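Local coordinates for protein ALDH21) (PDB 5MZ5) that oxidises succinic semialdehyde to succinate with NADP(+) as coenzyme, as an aldehyde dehydrogenase of a moss, at residues Ser183-Trp188 with Lys259-Thr264; Ala200-Val205 with Asp499-Thr504; Lys281-Leu286 with Gly488-Gly493; Gly287-Cys292 with Thr438-Gln443; Glu434-His439 with His460-Gly465. One frame throughout, in Å; residues are numbered along the deposited sequence.

Contact 1 (Ser183-Trp188 with Lys259-Thr264)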
# COMPACT_ATOMS: atom_id res chain seq x y z
N SER A 183 -14.16 6.27 -24.08
CA SER A 183 -14.10 7.24 -25.17
C SER A 183 -12.78 8.00 -24.99
O SER A 183 -12.53 8.57 -23.92
CB SER A 183 -15.28 8.21 -25.11
OG SER A 183 -15.10 9.18 -26.12
N MET A 184 -11.92 7.99 -26.02
CA MET A 184 -10.60 8.65 -25.98
C MET A 184 -10.51 9.67 -27.07
O MET A 184 -10.85 9.39 -28.22
CB MET A 184 -9.44 7.64 -26.12
CG MET A 184 -9.47 6.51 -25.13
SD MET A 184 -8.21 5.28 -25.53
CE MET A 184 -8.33 4.27 -24.12
N VAL A 185 -10.09 10.89 -26.70
CA VAL A 185 -9.90 12.02 -27.60
C VAL A 185 -8.50 12.54 -27.31
O VAL A 185 -8.21 12.98 -26.20
CB VAL A 185 -11.01 13.10 -27.48
CG1 VAL A 185 -10.78 14.24 -28.48
CG2 VAL A 185 -12.42 12.48 -27.68
N SER A 186 -7.60 12.42 -28.28
CA SER A 186 -6.19 12.74 -28.11
C SER A 186 -5.73 14.01 -28.88
O SER A 186 -6.43 14.46 -29.78
CB SER A 186 -5.35 11.52 -28.47
OG SER A 186 -5.65 11.06 -29.78
N PRO A 187 -4.56 14.60 -28.53
CA PRO A 187 -4.14 15.85 -29.19
C PRO A 187 -3.15 15.67 -30.36
O PRO A 187 -2.75 14.54 -30.70
CB PRO A 187 -3.49 16.61 -28.04
CG PRO A 187 -2.79 15.51 -27.26
CD PRO A 187 -3.60 14.24 -27.45
N TRP A 188 -2.72 16.80 -30.93
CA TRP A 188 -1.79 16.85 -32.03
C TRP A 188 -0.33 17.12 -31.62
O TRP A 188 0.56 16.90 -32.44
CB TRP A 188 -2.26 17.86 -33.11
CG TRP A 188 -2.55 19.24 -32.60
CD1 TRP A 188 -3.79 19.78 -32.39
CD2 TRP A 188 -1.60 20.26 -32.24
NE1 TRP A 188 -3.66 21.07 -31.90
CE2 TRP A 188 -2.33 21.39 -31.80
CE3 TRP A 188 -0.19 20.33 -32.26
CZ2 TRP A 188 -1.70 22.58 -31.39
CZ3 TRP A 188 0.43 21.50 -31.83
CH2 TRP A 188 -0.32 22.61 -31.42
N LYS A 259 -18.52 4.60 -20.66
CA LYS A 259 -18.51 4.70 -19.19
C LYS A 259 -17.52 5.75 -18.70
O LYS A 259 -17.62 6.23 -17.56
CB LYS A 259 -18.20 3.33 -18.55
CG LYS A 259 -19.25 2.24 -18.90
CD LYS A 259 -20.70 2.56 -18.50
CE LYS A 259 -20.99 2.37 -17.02
NZ LYS A 259 -22.41 2.63 -16.67
N LEU A 260 -16.58 6.09 -19.56
CA LEU A 260 -15.56 7.08 -19.28
C LEU A 260 -15.18 7.83 -20.55
O LEU A 260 -15.05 7.22 -21.62
CB LEU A 260 -14.30 6.39 -18.69
CG LEU A 260 -13.02 7.24 -18.49
CD1 LEU A 260 -13.17 8.25 -17.36
CD2 LEU A 260 -11.83 6.35 -18.19
N LEU A 261 -15.02 9.16 -20.42
CA LEU A 261 -14.46 10.01 -21.44
C LEU A 261 -13.08 10.49 -20.91
O LEU A 261 -12.99 11.05 -19.83
CB LEU A 261 -15.37 11.21 -21.77
CG LEU A 261 -14.73 12.40 -22.52
CD1 LEU A 261 -14.16 11.97 -23.91
CD2 LEU A 261 -15.71 13.54 -22.68
N THR A 262 -12.02 10.26 -21.69
CA THR A 262 -10.67 10.74 -21.36
C THR A 262 -10.21 11.63 -22.51
O THR A 262 -10.06 11.18 -23.66
CB THR A 262 -9.70 9.61 -20.94
OG1 THR A 262 -8.41 10.19 -20.74
CG2 THR A 262 -9.61 8.48 -21.94
N PHE A 263 -10.03 12.91 -22.18
CA PHE A 263 -9.66 13.94 -23.15
C PHE A 263 -8.35 14.62 -22.81
O PHE A 263 -8.09 14.95 -21.64
CB PHE A 263 -10.80 14.97 -23.28
CG PHE A 263 -10.51 16.19 -24.13
CD1 PHE A 263 -10.69 16.17 -25.50
CD2 PHE A 263 -10.02 17.36 -23.55
CE1 PHE A 263 -10.45 17.30 -26.28
CE2 PHE A 263 -9.75 18.48 -24.34
CZ PHE A 263 -9.98 18.45 -25.70
N THR A 264 -7.53 14.81 -23.84
CA THR A 264 -6.29 15.58 -23.78
C THR A 264 -6.37 16.59 -24.91
O THR A 264 -6.54 16.20 -26.07
CB THR A 264 -5.01 14.75 -23.83
OG1 THR A 264 -5.00 13.87 -22.71
CG2 THR A 264 -3.75 15.63 -23.76
O HOH W 1 -7.62 16.87 -28.55

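Contact 2 (Ala200-Val205 with Asp499-Thr504)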
# COMPACT_ATOMS: atom_id res chain seq x y z
N ALA A 200 -2.57 2.38 -23.47
CA ALA A 200 -1.82 1.40 -22.66
C ALA A 200 -2.55 1.10 -21.33
O ALA A 200 -2.79 -0.07 -21.09
CB ALA A 200 -0.38 1.86 -22.44
N PRO A 201 -3.03 2.10 -20.53
CA PRO A 201 -3.82 1.75 -19.32
C PRO A 201 -5.16 1.05 -19.59
O PRO A 201 -5.55 0.20 -18.79
CB PRO A 201 -3.99 3.09 -18.59
CG PRO A 201 -3.73 4.12 -19.58
CD PRO A 201 -2.79 3.56 -20.59
N ALA A 202 -5.86 1.35 -20.72
CA ALA A 202 -7.12 0.69 -21.08
C ALA A 202 -6.91 -0.81 -21.32
O ALA A 202 -7.69 -1.62 -20.83
CB ALA A 202 -7.72 1.34 -22.32
N ILE A 203 -5.84 -1.16 -22.02
CA ILE A 203 -5.45 -2.55 -22.28
C ILE A 203 -4.95 -3.22 -20.96
O ILE A 203 -5.36 -4.34 -20.68
CB ILE A 203 -4.43 -2.66 -23.44
CG1 ILE A 203 -5.06 -2.17 -24.77
CG2 ILE A 203 -3.88 -4.09 -23.58
CD1 ILE A 203 -4.07 -1.86 -25.91
N ALA A 204 -4.15 -2.51 -20.15
CA ALA A 204 -3.63 -3.02 -18.88
C ALA A 204 -4.74 -3.41 -17.89
O ALA A 204 -4.58 -4.35 -17.11
CB ALA A 204 -2.68 -2.00 -18.24
N VAL A 205 -5.88 -2.70 -17.96
CA VAL A 205 -7.05 -2.90 -17.14
C VAL A 205 -8.07 -3.89 -17.75
O VAL A 205 -8.67 -4.67 -17.03
CB VAL A 205 -7.67 -1.51 -16.81
CG1 VAL A 205 -9.16 -1.58 -16.52
CG2 VAL A 205 -6.91 -0.84 -15.67
N ASP A 499 -6.30 3.69 -12.55
CA ASP A 499 -7.26 3.92 -11.45
C ASP A 499 -8.62 4.46 -11.93
O ASP A 499 -9.66 3.99 -11.46
CB ASP A 499 -6.67 4.88 -10.40
CG ASP A 499 -5.90 4.20 -9.30
OD1 ASP A 499 -6.49 3.32 -8.62
OD2 ASP A 499 -4.73 4.59 -9.07
N ASP A 500 -8.60 5.41 -12.88
CA ASP A 500 -9.81 6.01 -13.44
C ASP A 500 -10.60 5.07 -14.36
O ASP A 500 -11.79 5.29 -14.58
CB ASP A 500 -9.47 7.34 -14.14
CG ASP A 500 -8.96 8.40 -13.16
OD1 ASP A 500 -9.56 8.56 -12.09
OD2 ASP A 500 -7.91 8.99 -13.44
N MET A 501 -9.94 4.02 -14.87
CA MET A 501 -10.56 2.99 -15.73
C MET A 501 -11.00 1.76 -14.91
O MET A 501 -11.38 0.73 -15.46
CB MET A 501 -9.60 2.59 -16.84
CG MET A 501 -9.44 3.68 -17.85
SD MET A 501 -8.08 3.41 -18.99
CE MET A 501 -7.96 5.04 -19.72
N LEU A 502 -10.94 1.89 -13.58
CA LEU A 502 -11.30 0.82 -12.65
C LEU A 502 -12.39 1.24 -11.70
O LEU A 502 -12.42 2.38 -11.25
CB LEU A 502 -10.06 0.34 -11.87
CG LEU A 502 -9.04 -0.52 -12.64
CD1 LEU A 502 -7.70 -0.57 -11.92
CD2 LEU A 502 -9.55 -1.93 -12.88
N GLU A 503 -13.31 0.32 -11.41
CA GLU A 503 -14.38 0.54 -10.44
C GLU A 503 -14.14 -0.34 -9.23
O GLU A 503 -13.77 -1.50 -9.37
CB GLU A 503 -15.78 0.29 -11.04
CG GLU A 503 -16.33 1.49 -11.79
CD GLU A 503 -16.81 2.67 -10.96
OE1 GLU A 503 -17.32 3.64 -11.57
OE2 GLU A 503 -16.66 2.65 -9.72
N THR A 504 -14.34 0.23 -8.05
CA THR A 504 -14.19 -0.49 -6.79
C THR A 504 -15.45 -1.32 -6.50
O THR A 504 -16.56 -0.80 -6.63
CB THR A 504 -13.88 0.51 -5.66
OG1 THR A 504 -12.63 1.13 -5.94
CG2 THR A 504 -13.80 -0.17 -4.28

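Contact 3 (Lys281-Leu286 with Gly488-Gly493). With EDO (1,2-ethanediol), chain I.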
# COMPACT_ATOMS: atom_id res chain seq x y z
N LYS A 281 -17.96 9.11 -16.28
CA LYS A 281 -16.83 9.74 -15.63
C LYS A 281 -16.01 10.48 -16.70
O LYS A 281 -16.04 10.14 -17.90
CB LYS A 281 -15.95 8.71 -14.90
CG LYS A 281 -16.57 8.23 -13.60
CD LYS A 281 -15.56 7.49 -12.73
CE LYS A 281 -16.26 6.66 -11.69
NZ LYS A 281 -15.33 6.20 -10.62
N VAL A 282 -15.32 11.54 -16.27
CA VAL A 282 -14.52 12.37 -17.16
C VAL A 282 -13.14 12.59 -16.55
O VAL A 282 -13.04 12.89 -15.37
CB VAL A 282 -15.23 13.73 -17.46
CG1 VAL A 282 -14.45 14.53 -18.48
CG2 VAL A 282 -16.66 13.52 -17.94
N VAL A 283 -12.10 12.42 -17.38
CA VAL A 283 -10.68 12.65 -17.10
C VAL A 283 -10.27 13.71 -18.11
O VAL A 283 -10.64 13.58 -19.28
CB VAL A 283 -9.84 11.35 -17.27
CG1 VAL A 283 -8.34 11.66 -17.45
CG2 VAL A 283 -10.06 10.40 -16.10
N MET A 284 -9.53 14.74 -17.67
CA MET A 284 -9.12 15.85 -18.53
C MET A 284 -7.65 16.23 -18.32
O MET A 284 -7.24 16.56 -17.21
CB MET A 284 -9.98 17.10 -18.24
CG MET A 284 -11.41 16.93 -18.59
SD MET A 284 -11.68 17.55 -20.23
CE MET A 284 -13.02 16.53 -20.76
N GLU A 285 -6.90 16.26 -19.41
CA GLU A 285 -5.50 16.72 -19.41
C GLU A 285 -5.50 17.93 -20.32
O GLU A 285 -5.64 17.79 -21.54
CB GLU A 285 -4.55 15.63 -19.91
CG GLU A 285 -4.42 14.45 -18.97
CD GLU A 285 -3.72 14.71 -17.65
OE1 GLU A 285 -3.96 13.94 -16.69
OE2 GLU A 285 -2.94 15.69 -17.56
N LEU A 286 -5.47 19.12 -19.72
CA LEU A 286 -5.57 20.36 -20.50
C LEU A 286 -4.28 21.15 -20.43
O LEU A 286 -3.27 20.60 -19.97
CB LEU A 286 -6.83 21.17 -20.11
CG LEU A 286 -8.11 20.33 -19.89
CD1 LEU A 286 -9.18 21.12 -19.23
CD2 LEU A 286 -8.60 19.66 -21.19
N GLY A 488 -7.05 20.88 -15.73
CA GLY A 488 -7.83 19.65 -15.84
C GLY A 488 -8.26 19.02 -14.54
O GLY A 488 -8.29 19.69 -13.50
N ILE A 489 -8.64 17.74 -14.61
CA ILE A 489 -9.05 16.90 -13.49
C ILE A 489 -8.47 15.50 -13.64
O ILE A 489 -8.44 14.95 -14.75
CB ILE A 489 -10.59 16.88 -13.21
CG1 ILE A 489 -11.42 16.58 -14.47
CG2 ILE A 489 -11.08 18.18 -12.53
CD1 ILE A 489 -12.69 15.86 -14.15
N GLN A 490 -8.03 14.91 -12.50
CA GLN A 490 -7.42 13.58 -12.39
C GLN A 490 -5.99 13.53 -12.93
O GLN A 490 -5.40 14.56 -13.28
CB GLN A 490 -8.29 12.45 -13.00
CG GLN A 490 -9.80 12.52 -12.65
CD GLN A 490 -10.11 12.50 -11.17
OE1 GLN A 490 -11.11 13.08 -10.73
NE2 GLN A 490 -9.31 11.80 -10.37
N ARG A 491 -5.40 12.34 -12.92
CA ARG A 491 -4.02 12.16 -13.31
C ARG A 491 -3.83 11.05 -14.32
O ARG A 491 -4.49 10.00 -14.26
CB ARG A 491 -3.13 11.83 -12.07
CG ARG A 491 -3.11 12.87 -10.96
CD ARG A 491 -2.38 14.15 -11.37
NE ARG A 491 -2.42 15.13 -10.30
CZ ARG A 491 -3.41 15.99 -10.12
NH1 ARG A 491 -4.43 16.03 -10.97
NH2 ARG A 491 -3.38 16.84 -9.09
N GLU A 492 -2.87 11.28 -15.21
CA GLU A 492 -2.34 10.30 -16.13
C GLU A 492 -0.97 9.90 -15.58
O GLU A 492 -0.61 10.31 -14.47
CB GLU A 492 -2.38 10.75 -17.60
CG GLU A 492 -3.79 10.70 -18.15
CD GLU A 492 -3.98 10.81 -19.65
OE1 GLU A 492 -5.14 10.67 -20.10
OE2 GLU A 492 -2.99 10.99 -20.40
N GLY A 493 -0.27 9.05 -16.29
CA GLY A 493 0.87 8.33 -15.76
C GLY A 493 0.19 6.99 -15.54
O GLY A 493 -0.91 6.94 -14.96
C1 EDO I . -16.70 13.39 -13.29
O1 EDO I . -16.10 12.10 -13.22
C2 EDO I . -16.78 14.05 -11.88
O2 EDO I . -15.53 14.62 -11.45
O HOH W 2 -5.38 16.87 -14.84

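Contact 4 (Gly287-Cys292 with Thr438-Gln443)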
# COMPACT_ATOMS: atom_id res chain seq x y z
N GLY A 287 -4.29 22.38 -20.90
CA GLY A 287 -3.09 23.22 -20.96
C GLY A 287 -2.50 23.72 -19.66
O GLY A 287 -2.96 23.38 -18.56
N GLY A 288 -1.46 24.54 -19.79
CA GLY A 288 -0.80 25.14 -18.65
C GLY A 288 -0.12 26.45 -18.97
O GLY A 288 -0.12 26.90 -20.12
N ASN A 289 0.42 27.08 -17.95
CA ASN A 289 1.18 28.34 -18.08
C ASN A 289 2.25 28.20 -17.00
O ASN A 289 2.22 28.89 -15.97
CB ASN A 289 0.27 29.56 -17.90
CG ASN A 289 0.93 30.91 -18.02
OD1 ASN A 289 2.17 31.06 -17.99
ND2 ASN A 289 0.11 31.94 -18.14
N ALA A 290 3.16 27.23 -17.23
CA ALA A 290 4.18 26.81 -16.30
C ALA A 290 5.28 27.84 -15.99
O ALA A 290 6.01 28.30 -16.87
CB ALA A 290 4.81 25.51 -16.76
N PRO A 291 5.43 28.14 -14.68
CA PRO A 291 6.50 29.04 -14.25
C PRO A 291 7.74 28.26 -13.74
O PRO A 291 7.66 27.09 -13.39
CB PRO A 291 5.84 29.81 -13.11
CG PRO A 291 4.89 28.80 -12.50
CD PRO A 291 4.58 27.74 -13.54
N CYS A 292 8.88 28.94 -13.64
CA CYS A 292 10.09 28.37 -13.06
C CYS A 292 10.77 29.44 -12.23
O CYS A 292 10.92 30.56 -12.69
CB CYS A 292 11.04 27.81 -14.12
SG CYS A 292 12.46 26.89 -13.45
N THR A 438 -2.02 32.62 -11.74
CA THR A 438 -2.45 32.07 -13.02
C THR A 438 -3.73 31.25 -12.81
O THR A 438 -3.98 30.80 -11.69
CB THR A 438 -1.30 31.20 -13.64
OG1 THR A 438 -1.74 30.65 -14.88
CG2 THR A 438 -0.84 30.05 -12.72
N HIS A 439 -4.49 31.03 -13.88
CA HIS A 439 -5.71 30.23 -13.85
C HIS A 439 -5.42 28.78 -14.25
O HIS A 439 -6.31 27.92 -14.20
CB HIS A 439 -6.86 30.87 -14.66
CG HIS A 439 -6.58 31.11 -16.12
ND1 HIS A 439 -7.00 30.21 -17.10
CD2 HIS A 439 -6.04 32.19 -16.73
CE1 HIS A 439 -6.69 30.77 -18.26
NE2 HIS A 439 -6.10 31.95 -18.09
N TYR A 440 -4.15 28.47 -14.54
CA TYR A 440 -3.66 27.12 -14.83
C TYR A 440 -2.97 26.57 -13.57
O TYR A 440 -2.78 27.31 -12.60
CB TYR A 440 -2.70 27.14 -16.02
CG TYR A 440 -3.27 27.73 -17.29
CD1 TYR A 440 -4.00 26.94 -18.18
CD2 TYR A 440 -3.07 29.07 -17.62
CE1 TYR A 440 -4.51 27.47 -19.38
CE2 TYR A 440 -3.56 29.60 -18.82
CZ TYR A 440 -4.28 28.80 -19.69
OH TYR A 440 -4.78 29.35 -20.86
N GLY A 441 -2.63 25.28 -13.57
CA GLY A 441 -1.96 24.66 -12.43
C GLY A 441 -1.44 23.27 -12.72
O GLY A 441 -1.72 22.34 -11.98
N LEU A 442 -0.67 23.14 -13.80
CA LEU A 442 -0.15 21.85 -14.24
C LEU A 442 1.16 21.50 -13.55
O LEU A 442 1.18 20.61 -12.70
CB LEU A 442 -0.08 21.85 -15.79
CG LEU A 442 0.10 20.54 -16.59
CD1 LEU A 442 -0.50 19.35 -15.93
CD2 LEU A 442 -0.49 20.68 -17.96
N GLN A 443 2.24 22.21 -13.89
CA GLN A 443 3.56 21.99 -13.32
C GLN A 443 4.29 23.30 -13.09
O GLN A 443 3.97 24.31 -13.71
CB GLN A 443 4.41 21.00 -14.15
CG GLN A 443 3.89 19.58 -14.10
CD GLN A 443 4.82 18.47 -14.52
OE1 GLN A 443 4.51 17.30 -14.33
NE2 GLN A 443 5.98 18.78 -15.09
O HOH W 3 0.56 25.20 -15.51

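Contact 5 (Glu434-His439 with His460-Gly465)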
# COMPACT_ATOMS: atom_id res chain seq x y z
N GLU A 434 3.62 34.63 -7.15
CA GLU A 434 3.52 35.01 -8.55
C GLU A 434 3.43 33.79 -9.48
O GLU A 434 2.75 33.85 -10.51
CB GLU A 434 4.64 35.98 -8.96
CG GLU A 434 4.35 36.74 -10.25
CD GLU A 434 3.01 37.44 -10.39
OE1 GLU A 434 2.37 37.76 -9.36
OE2 GLU A 434 2.62 37.70 -11.55
N CYS A 435 4.11 32.67 -9.12
CA CYS A 435 4.03 31.40 -9.85
C CYS A 435 2.58 30.92 -9.88
O CYS A 435 2.11 30.44 -10.90
CB CYS A 435 4.94 30.35 -9.21
SG CYS A 435 6.68 30.55 -9.64
N ASN A 436 1.89 31.09 -8.73
CA ASN A 436 0.49 30.73 -8.51
C ASN A 436 -0.49 31.70 -9.11
O ASN A 436 -1.67 31.37 -9.18
CB ASN A 436 0.21 30.57 -6.99
CG ASN A 436 0.91 29.39 -6.38
OD1 ASN A 436 1.29 28.42 -7.06
ND2 ASN A 436 1.06 29.42 -5.07
N ASN A 437 -0.02 32.91 -9.53
CA ASN A 437 -0.84 33.97 -10.11
C ASN A 437 -1.19 33.66 -11.57
O ASN A 437 -0.72 34.32 -12.52
CB ASN A 437 -0.18 35.36 -9.92
CG ASN A 437 -1.09 36.52 -10.24
OD1 ASN A 437 -2.30 36.35 -10.41
ND2 ASN A 437 -0.54 37.72 -10.34
N THR A 438 -2.02 32.62 -11.74
CA THR A 438 -2.45 32.07 -13.02
C THR A 438 -3.73 31.25 -12.81
O THR A 438 -3.98 30.80 -11.69
CB THR A 438 -1.30 31.20 -13.64
OG1 THR A 438 -1.74 30.65 -14.88
CG2 THR A 438 -0.84 30.05 -12.72
N HIS A 439 -4.49 31.03 -13.88
CA HIS A 439 -5.71 30.23 -13.85
C HIS A 439 -5.42 28.78 -14.25
O HIS A 439 -6.31 27.92 -14.20
CB HIS A 439 -6.86 30.87 -14.66
CG HIS A 439 -6.58 31.11 -16.12
ND1 HIS A 439 -7.00 30.21 -17.10
CD2 HIS A 439 -6.04 32.19 -16.73
CE1 HIS A 439 -6.69 30.77 -18.26
NE2 HIS A 439 -6.10 31.95 -18.09
N HIS A 460 3.39 24.97 -1.24
CA HIS A 460 2.56 26.11 -1.64
C HIS A 460 2.31 26.29 -3.14
O HIS A 460 1.37 27.03 -3.48
CB HIS A 460 3.14 27.41 -1.05
CG HIS A 460 3.07 27.40 0.44
ND1 HIS A 460 4.15 27.01 1.22
CD2 HIS A 460 1.99 27.56 1.25
CE1 HIS A 460 3.72 27.03 2.46
NE2 HIS A 460 2.43 27.35 2.53
N MET A 461 3.08 25.63 -4.03
CA MET A 461 2.80 25.76 -5.47
C MET A 461 1.52 24.99 -5.84
O MET A 461 1.41 23.80 -5.55
CB MET A 461 3.99 25.34 -6.32
CG MET A 461 5.10 26.37 -6.33
SD MET A 461 6.59 25.69 -7.10
CE MET A 461 7.36 27.19 -7.60
N GLU A 462 0.54 25.70 -6.41
CA GLU A 462 -0.79 25.20 -6.77
C GLU A 462 -0.79 24.47 -8.10
O GLU A 462 -1.40 24.93 -9.07
CB GLU A 462 -1.80 26.36 -6.75
CG GLU A 462 -2.02 26.92 -5.36
CD GLU A 462 -2.65 28.30 -5.27
OE1 GLU A 462 -2.92 28.93 -6.32
OE2 GLU A 462 -2.82 28.77 -4.12
N VAL A 463 -0.09 23.34 -8.13
CA VAL A 463 0.12 22.51 -9.32
C VAL A 463 0.00 21.03 -8.97
O VAL A 463 -0.01 20.69 -7.79
CB VAL A 463 1.54 22.81 -9.95
CG1 VAL A 463 1.62 24.22 -10.54
CG2 VAL A 463 2.66 22.59 -8.93
N GLY A 464 -0.01 20.18 -10.00
CA GLY A 464 0.03 18.72 -9.85
C GLY A 464 1.46 18.18 -9.67
O GLY A 464 1.67 17.13 -9.07
N GLY A 465 2.45 18.90 -10.20
CA GLY A 465 3.85 18.50 -10.11
C GLY A 465 4.82 19.65 -9.96
O GLY A 465 4.75 20.63 -10.71

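Contact 1 (Ser183-Trp188 with Lys259-Thr264)
Strands 182-185 and 260-264 are parallel neighbours in the Rossmann-type sheet of the coenzyme-binding half of this dehydrogenase, with S183 opposite L261, M184 opposite T262 and V185 opposite F263. Four backbone bonds zip them together, and the ladder runs from S183 N to L260 O at 2.8 Å to T264 N on V185 O at 3.1 Å. On one face of the sheet M184 CG lies alongside the methyl of T262, CG to CG2 3.8 Å, the two side chains pointing the same way. V185, L261 and F263 share the other face. There V185 CG1, anti to its own backbone N (chi1 -178°), comes in at the edge of the F263 ring near the ring plane, 3.6 Å from CD1. Helix 267-276 covers this face through M273. Beyond the last backbone bond a water and P187 carry the contact on. The water donates to T264 O at 2.8 Å and weakly to S186 O, while the P187 ring lies obliquely across T264, CG to CG2 3.6 Å. An alanine in place of P187 would probably open a gap beside the T264 methyl and leave the turn out of the strand freer to move. S186 and W188, just past the strand, bind NADP(+) in the coenzyme complex; this model is the apo form. The four cross-strand bonds satisfy the facing backbone groups, whereas the buried hydroxyls rely on outside partners: K198 NZ of helix 193-205 serves T262 and T264, and F252 O takes S183 OG.

Contact 2 (Ala200-Val205 with Asp499-Thr504)
M501 sets its CG anti to the carbonyl carbon (chi1 -71°) and then runs extended through SD, which brings the sulphur against the backbone of A202, 3.5 Å from A202 N. L502 also has CG anti to its carbonyl carbon (chi1 -74°), which places that atom 3.7 Å from V205 CG2. The contact joins helix 193-205, which follows strand 182-185 of the Rossmann-type sheet, to the corner where helix 494-500 gives way to strand 502-510, a strand of the three-stranded antiparallel sheet. Along the helix the thioether sits between two neighbouring residues: SD is 4.1 Å from P201 CB and 3.9 Å from A202 CB. The helix is kinked at this point, since the proline nitrogen of P201 makes no bond to the preceding turn. One turn later V205 packs its two methyls obliquely against L502, with CG1 3.7 Å from L502 CD2. The side chains that meet are all apolar, and the contact is buried. M498 of helix 494-500 extends it over P201, A204 and V205, while P178 of strand 170-178 also touches V205. Just past the corner, E503 forms a salt bridge with R491 of the second subunit, which places this junction close to the subunit interface. The corner itself is a tight turn in which L502 N bonds back to D499 O at 3.2 Å, and V205 CG1 rests 3.4 Å from the carbonyl oxygen of M501.

Contact 3 (Lys281-Leu286 with Gly488-Gly493)
The carbonyl oxygen of M284 is gripped by I489 N at 3.2 Å and by a water at 3.0 Å, and the CA of G488 adds a C-H contact to the same oxygen at 3.4 Å. The I489 bond is bent, with 143° at the hydrogen. Its return partner, M284 N to I489 O at 3.1 Å, is nearly straight. The water goes on to Q490 O, 2.8 Å away, which also accepts from R491 NH1; that donor stands well above the carbonyl plane. These bonds add the short strand 488-489 to strand 281-285 as the antiparallel edge of the Rossmann-type sheet, M284 with I489 the hydrogen-bonded pair and E285 with G488 the non-hydrogen-bonded one. A side chain at G488 would collide with M284 O, and the backbone angles there also suit only glycine. I489 takes the crowded position for CG1 (chi1 51°), and its CD1 ends tightly on V282 O, 3.2 Å off. On the sheet's other face E285, which binds NADP(+) and is the predicted active-site glutamate, crosses E492 obliquely. E285 CG lies 3.7 Å from E492 CD, with the carboxylate planes 45° apart. K198 holds E492 OE1 in a salt bridge, and R475, which binds succinate, packs on the same glutamate. R491 NH2 reaches out of the subunit to bond T504 O of the second subunit.

Contact 4 (Gly287-Cys292 with Thr438-Gln443)
Y440 lays its ring against the backbone of G288 and N289, its CG anti to the carbonyl carbon (chi1 -57°) and so started toward G288. G288 C sits over one face, 3.8 Å above the ring plane and nearer the rim than the centre, while N289 CB approaches CD2 obliquely to 3.4 Å. L442 completes this shell with CD2 3.7 Å from G287 O, and further along Q443 O lies 3.4 Å from A290 CB. A water bridges the two segments, accepting from N289 N at 3.1 Å and from L442 N at 2.9 Å. The ring is itself held between groups: H439 ND1 lies over its opposite face, and T438 OG1 sits at its edge, in plane. That hydroxyl also accepts from Y440 N at 3.3 Å, an ST turn that shapes the loop beneath the ring. Y440 OH bonds to E414 N, and the carboxylate of E414, a residue that binds NADP(+), takes G288 N. An alanine in place of Y440 would probably uncover the glycine backbone and deprive E414 N of its mate. N289 is pinned at both ends of its amide, OD1 by R325 NE and ND2 by R411 O. Segment 287-292 crosses from strand 281-285 of the coenzyme sheet into strand 290-294 of the catalytic sheet; loop 438-443 runs beside it from helix 428-435 into strand 443-447, the parallel neighbour of 290-294, and strand 323-329 flanks 290-294 on the other side.

Contact 5 (Glu434-His439 with His460-Gly465)
N436 and E462 meet with their side chains at about a right angle, yet their flat ends are stacked: the amide and carboxylate planes are only 7° apart. E462 CD lies 3.9 Å from N436 ND2, and E462 OE1 comes 3.6 Å from N436 CB. In N436, chi1 of -68° carries CG toward segment 460-465, and chi2 of -23° turns the amide so that OD1 and ND2 both meet its backbone. OD1 accepts from E462 N at 2.9 Å in an almost straight bond, the donor standing above the carbonyl plane. ND2 gives to H460 O, also at 2.9 Å and more bent, and this acceptor too is approached from above its carbonyl plane. One asparagine thus clamps the backbone on both sides of M461, the first residue to leave helix 451-460. Beside the amide is a small apolar contact, M461 CE reaching C435 SG at 4.0 Å; strand 290-294 lies beneath both through I293. Around N437, the centre of an inverse gamma turn at the exit of helix 428-435, ND2 bonds back to E434 OE1 at 3.1 Å. E462 centres a second inverse gamma turn, closed by a weak bond. So two helix-to-strand connections of the catalytic domain are tied together, next to an interface where M461 O meets K505 of the second subunit. The two bonds give both polar atoms of the N436 amide a partner, and the charge of the E462 carboxylate stacked on it is probably balanced in part by K485, which holds E462 OE1 in a salt bridge.

How the contacts relate
From the N terminus, contact 1 opens at 183-188 and contact 2 at 200-205, before contact 1 has closed at 259-264, so these two cross. Contact 3 starts at 281-286 on the next strand of the same sheet, and contact 4 follows at once at 287-292, where the chain passes into the catalytic domain. Contact 5 opens at 434-439, overlapping the closing segment 438-443 of contact 4, and closes at 460-465. Contact 3 then closes at 488-493 around both, and contact 2 closes last at 499-504, enclosing contacts 3, 4 and 5. Together they tie the Rossmann-type sheet to the catalytic sheet and to the three-stranded antiparallel sheet that holds 502-510.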